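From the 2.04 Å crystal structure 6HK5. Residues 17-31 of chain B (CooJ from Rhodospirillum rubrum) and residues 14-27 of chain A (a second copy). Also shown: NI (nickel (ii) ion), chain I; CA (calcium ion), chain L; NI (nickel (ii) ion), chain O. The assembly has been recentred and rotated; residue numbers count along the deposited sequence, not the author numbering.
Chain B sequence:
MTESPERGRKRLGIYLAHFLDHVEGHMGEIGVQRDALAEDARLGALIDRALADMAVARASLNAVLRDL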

# COMPACT_ATOMS: atom_id res chain seq x y z
N ALA B 17 -5.56 7.11 9.83
CA ALA B 17 -4.47 7.60 9.00
C ALA B 17 -3.93 6.49 8.11
O ALA B 17 -3.76 6.67 6.90
CB ALA B 17 -3.35 8.17 9.87
N HIS B 18 -3.69 5.32 8.70
CA HIS B 18 -3.21 4.18 7.93
C HIS B 18 -4.21 3.74 6.87
O HIS B 18 -3.82 3.35 5.77
CB HIS B 18 -2.89 3.02 8.86
CG HIS B 18 -2.57 1.76 8.13
ND1 HIS B 18 -1.41 1.60 7.39
CD2 HIS B 18 -3.24 0.59 8.04
CE1 HIS B 18 -1.39 0.39 6.87
NE2 HIS B 18 -2.49 -0.25 7.25
N PHE B 19 -5.51 3.74 7.21
CA PHE B 19 -6.56 3.40 6.25
C PHE B 19 -6.61 4.40 5.11
O PHE B 19 -6.80 4.03 3.94
CB PHE B 19 -7.94 3.35 6.95
CG PHE B 19 -8.93 2.40 6.31
CD1 PHE B 19 -9.02 2.30 4.93
CD2 PHE B 19 -9.75 1.61 7.09
CE1 PHE B 19 -9.90 1.41 4.35
CE2 PHE B 19 -10.64 0.74 6.51
CZ PHE B 19 -10.72 0.64 5.13
N LEU B 20 -6.48 5.69 5.43
CA LEU B 20 -6.36 6.67 4.37
C LEU B 20 -5.18 6.34 3.46
O LEU B 20 -5.29 6.43 2.24
CB LEU B 20 -6.23 8.07 4.97
CG LEU B 20 -6.09 9.18 3.92
CD1 LEU B 20 -7.41 9.34 3.19
CD2 LEU B 20 -5.67 10.48 4.57
N ASP B 21 -4.05 5.92 4.05
CA ASP B 21 -2.89 5.54 3.24
C ASP B 21 -3.25 4.42 2.27
O ASP B 21 -2.83 4.43 1.11
CB ASP B 21 -1.72 5.11 4.14
CG ASP B 21 -0.95 6.29 4.73
OD1 ASP B 21 -0.90 7.38 4.10
OD2 ASP B 21 -0.34 6.11 5.81
N HIS B 22 -4.08 3.47 2.72
CA HIS B 22 -4.54 2.39 1.84
C HIS B 22 -5.41 2.91 0.70
O HIS B 22 -5.32 2.42 -0.43
CB HIS B 22 -5.32 1.36 2.65
CG HIS B 22 -4.47 0.28 3.26
ND1 HIS B 22 -3.58 -0.47 2.52
CD2 HIS B 22 -4.40 -0.18 4.53
CE1 HIS B 22 -3.00 -1.35 3.32
NE2 HIS B 22 -3.47 -1.19 4.55
N VAL B 23 -6.32 3.83 1.01
CA VAL B 23 -7.18 4.42 -0.01
C VAL B 23 -6.33 5.09 -1.08
O VAL B 23 -6.35 4.69 -2.25
CB VAL B 23 -8.13 5.44 0.65
CG1 VAL B 23 -8.87 6.25 -0.38
CG2 VAL B 23 -9.06 4.73 1.62
N GLU B 24 -5.58 6.11 -0.69
CA GLU B 24 -4.76 6.84 -1.65
C GLU B 24 -3.80 5.90 -2.36
O GLU B 24 -3.71 5.91 -3.60
CB GLU B 24 -4.03 7.96 -0.93
CG GLU B 24 -5.02 8.94 -0.34
CD GLU B 24 -4.37 10.21 0.17
OE1 GLU B 24 -3.16 10.19 0.44
OE2 GLU B 24 -5.09 11.24 0.27
N GLY B 25 -3.10 5.05 -1.61
CA GLY B 25 -2.16 4.14 -2.24
C GLY B 25 -2.82 3.24 -3.26
O GLY B 25 -2.30 3.04 -4.36
N HIS B 26 -3.99 2.71 -2.93
CA HIS B 26 -4.70 1.81 -3.83
C HIS B 26 -5.14 2.53 -5.10
O HIS B 26 -5.12 1.94 -6.19
CB HIS B 26 -5.90 1.22 -3.12
CG HIS B 26 -6.91 0.62 -4.04
ND1 HIS B 26 -6.83 -0.69 -4.46
CD2 HIS B 26 -8.02 1.14 -4.61
CE1 HIS B 26 -7.85 -0.94 -5.26
NE2 HIS B 26 -8.58 0.15 -5.37
N MSE B 27 -5.56 3.78 -4.98
CA MSE B 27 -5.85 4.60 -6.15
C MSE B 27 -4.59 4.78 -7.03
O MSE B 27 -4.67 4.78 -8.26
CB MSE B 27 -6.41 5.95 -5.71
CG MSE B 27 -7.73 5.83 -4.93
SE MSE B 27 -8.46 7.54 -4.28
CE MSE B 27 -8.97 8.33 -6.01
N GLY B 28 -3.42 4.90 -6.41
CA GLY B 28 -2.20 4.93 -7.20
C GLY B 28 -1.89 3.58 -7.83
O GLY B 28 -1.36 3.52 -8.94
N GLU B 29 -2.21 2.49 -7.13
CA GLU B 29 -2.03 1.16 -7.72
C GLU B 29 -2.83 1.02 -9.01
O GLU B 29 -2.30 0.62 -10.05
CB GLU B 29 -2.44 0.05 -6.75
CG GLU B 29 -1.90 -1.30 -7.24
CD GLU B 29 -0.45 -1.49 -6.87
OE1 GLU B 29 -0.11 -1.09 -5.75
OE2 GLU B 29 0.34 -1.96 -7.72
N ILE B 30 -4.13 1.30 -8.95
CA ILE B 30 -4.98 1.21 -10.13
C ILE B 30 -4.37 2.02 -11.27
O ILE B 30 -4.26 1.55 -12.41
CB ILE B 30 -6.41 1.67 -9.78
CG1 ILE B 30 -7.01 0.72 -8.75
CG2 ILE B 30 -7.29 1.81 -11.03
CD1 ILE B 30 -7.01 -0.73 -9.17
N GLY B 31 -3.95 3.25 -10.97
CA GLY B 31 -3.34 4.09 -11.99
C GLY B 31 -2.10 3.48 -12.62
O GLY B 31 -1.84 3.68 -13.81
NI NI I . -3.02 -2.08 6.39
CA CA L . 0.08 8.64 6.19
NI NI O . 2.06 -1.46 -6.13
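Chain A, residues 14-27: IYLAHFLDHVEGHM

Two copies of CooJ meet here as antiparallel helices clamped by a shared nickel ion, a worked example of a metal site built across a helix pair and flanked by aromatic and apolar packing. Residues 14-27 of chain A are helical throughout, as are residues 17-31 of chain B; the axes approach to 11.1 Å with a signed crossing angle of -156°. In this register Phe19(B) lies nearest His26(A) (CA to CA 7.3 Å) and His26(B) nearest Phe19(A) (CA to CA 8.3 Å).

Toward the start of the chain B stretch, NI of chain I is bound by His22(A) NE2 at 2.2 Å, His26(A) NE2 at 2.0 Å, and His18(B) NE2 and His22(B) NE2 at 2.1 Å each, with two further ligand atoms from elsewhere in the structure. Each helix supplies histidines four residues apart, about one turn, so its two side chains reach the same ion. Their close NE2 atoms are held by the metal, not by hydrogen bonds. His22(B) is a knob among Phe19(A), His22(A), Val23(A) and His26(A), while Phe19(B) CE2 lies 3.5 Å from Met27(A) CG.

Toward the end of the chain B stretch, the Phe19(A) ring forms an offset stack with His26(B), centroids 4.2 Å apart. Tyr15(A) OH makes a very short hydrogen bond, 2.5 Å, with His26(B) ND1, and Glu29(B) CG sits over the Tyr15(A) ring face, 3.7 Å from Tyr15(A) CZ.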

# COMPACT_ATOMS: atom_id res chain seq x y z
N ILE A 14 -4.97 -10.50 -8.55
CA ILE A 14 -4.37 -10.99 -7.31
C ILE A 14 -4.28 -9.87 -6.28
O ILE A 14 -4.68 -10.04 -5.12
CB ILE A 14 -2.99 -11.62 -7.60
CG1 ILE A 14 -3.15 -12.79 -8.57
CG2 ILE A 14 -2.34 -12.06 -6.28
CD1 ILE A 14 -1.87 -13.57 -8.83
N TYR A 15 -3.77 -8.71 -6.70
CA TYR A 15 -3.63 -7.56 -5.81
C TYR A 15 -4.98 -7.16 -5.24
O TYR A 15 -5.09 -6.79 -4.06
CB TYR A 15 -2.99 -6.38 -6.56
CG TYR A 15 -3.37 -5.07 -5.92
CD1 TYR A 15 -2.69 -4.59 -4.79
CD2 TYR A 15 -4.47 -4.34 -6.39
CE1 TYR A 15 -3.07 -3.41 -4.18
CE2 TYR A 15 -4.86 -3.16 -5.79
CZ TYR A 15 -4.16 -2.70 -4.68
OH TYR A 15 -4.55 -1.54 -4.08
N LEU A 16 -6.02 -7.19 -6.07
CA LEU A 16 -7.35 -6.75 -5.63
C LEU A 16 -7.92 -7.67 -4.55
O LEU A 16 -8.55 -7.18 -3.61
CB LEU A 16 -8.31 -6.67 -6.82
CG LEU A 16 -8.24 -5.44 -7.74
CD1 LEU A 16 -9.27 -5.51 -8.85
CD2 LEU A 16 -8.45 -4.18 -6.92
N ALA A 17 -7.71 -8.98 -4.67
CA ALA A 17 -8.26 -9.89 -3.66
C ALA A 17 -7.53 -9.74 -2.33
O ALA A 17 -8.18 -9.68 -1.27
CB ALA A 17 -8.19 -11.33 -4.16
N HIS A 18 -6.20 -9.70 -2.36
CA HIS A 18 -5.42 -9.44 -1.15
C HIS A 18 -5.83 -8.13 -0.51
O HIS A 18 -5.98 -8.05 0.72
CB HIS A 18 -3.92 -9.40 -1.48
CG HIS A 18 -3.36 -10.69 -2.00
ND1 HIS A 18 -4.00 -11.90 -1.85
CD2 HIS A 18 -2.19 -10.97 -2.63
CE1 HIS A 18 -3.26 -12.86 -2.38
NE2 HIS A 18 -2.16 -12.32 -2.86
N PHE A 19 -6.02 -7.09 -1.32
CA PHE A 19 -6.33 -5.76 -0.81
C PHE A 19 -7.71 -5.72 -0.17
O PHE A 19 -7.90 -5.10 0.88
CB PHE A 19 -6.25 -4.73 -1.93
CG PHE A 19 -6.71 -3.36 -1.53
CD1 PHE A 19 -5.83 -2.46 -0.97
CD2 PHE A 19 -8.03 -2.96 -1.72
CE1 PHE A 19 -6.25 -1.18 -0.60
CE2 PHE A 19 -8.46 -1.69 -1.36
CZ PHE A 19 -7.57 -0.80 -0.79
N LEU A 20 -8.69 -6.36 -0.81
CA LEU A 20 -10.03 -6.41 -0.23
C LEU A 20 -10.02 -7.18 1.08
O LEU A 20 -10.59 -6.73 2.08
CB LEU A 20 -11.01 -7.02 -1.24
CG LEU A 20 -11.54 -6.05 -2.31
CD1 LEU A 20 -12.21 -6.78 -3.47
CD2 LEU A 20 -12.52 -5.08 -1.68
N ASP A 21 -9.35 -8.34 1.10
CA ASP A 21 -9.14 -9.05 2.36
C ASP A 21 -8.46 -8.15 3.39
O ASP A 21 -8.87 -8.10 4.55
CB ASP A 21 -8.31 -10.32 2.13
CG ASP A 21 -9.16 -11.48 1.60
OD1 ASP A 21 -10.40 -11.47 1.79
OD2 ASP A 21 -8.57 -12.41 1.00
N HIS A 22 -7.43 -7.40 2.98
CA HIS A 22 -6.68 -6.62 3.96
C HIS A 22 -7.54 -5.52 4.57
O HIS A 22 -7.62 -5.41 5.80
CB HIS A 22 -5.41 -6.04 3.32
CG HIS A 22 -4.49 -5.39 4.31
ND1 HIS A 22 -3.81 -6.09 5.27
CD2 HIS A 22 -4.14 -4.09 4.48
CE1 HIS A 22 -3.09 -5.26 6.01
NE2 HIS A 22 -3.27 -4.04 5.54
N VAL A 23 -8.20 -4.71 3.74
CA VAL A 23 -8.95 -3.58 4.30
C VAL A 23 -10.18 -4.03 5.08
O VAL A 23 -10.64 -3.30 5.96
CB VAL A 23 -9.36 -2.59 3.21
CG1 VAL A 23 -8.11 -2.05 2.51
CG2 VAL A 23 -10.32 -3.24 2.23
N GLU A 24 -10.72 -5.21 4.79
CA GLU A 24 -11.83 -5.71 5.60
C GLU A 24 -11.37 -6.00 7.02
O GLU A 24 -12.14 -5.84 7.97
CB GLU A 24 -12.46 -6.93 4.95
CG GLU A 24 -13.45 -6.54 3.87
CD GLU A 24 -13.71 -7.63 2.84
OE1 GLU A 24 -14.41 -7.35 1.84
OE2 GLU A 24 -13.21 -8.77 3.04
N GLY A 25 -10.11 -6.40 7.18
CA GLY A 25 -9.57 -6.51 8.53
C GLY A 25 -9.55 -5.17 9.25
O GLY A 25 -9.99 -5.08 10.40
N HIS A 26 -9.09 -4.11 8.57
CA HIS A 26 -9.05 -2.78 9.18
C HIS A 26 -10.44 -2.21 9.45
O HIS A 26 -10.65 -1.47 10.43
CB HIS A 26 -8.28 -1.78 8.30
CG HIS A 26 -6.81 -2.08 8.14
ND1 HIS A 26 -5.98 -2.34 9.21
CD2 HIS A 26 -6.01 -2.06 7.04
CE1 HIS A 26 -4.75 -2.53 8.77
NE2 HIS A 26 -4.74 -2.36 7.46
N MSE A 27 -11.40 -2.49 8.58
CA MSE A 27 -12.76 -2.02 8.82
C MSE A 27 -13.35 -2.61 10.07
O MSE A 27 -13.99 -1.89 10.84
CB MSE A 27 -13.65 -2.35 7.65
CG MSE A 27 -13.38 -1.41 6.50
SE MSE A 27 -14.28 -2.09 4.94
CE MSE A 27 -16.13 -2.07 5.61
O HOH W 1 -2.16 9.38 6.15
O HOH W 2 1.17 10.70 7.79
O HOH W 3 -0.03 7.43 8.60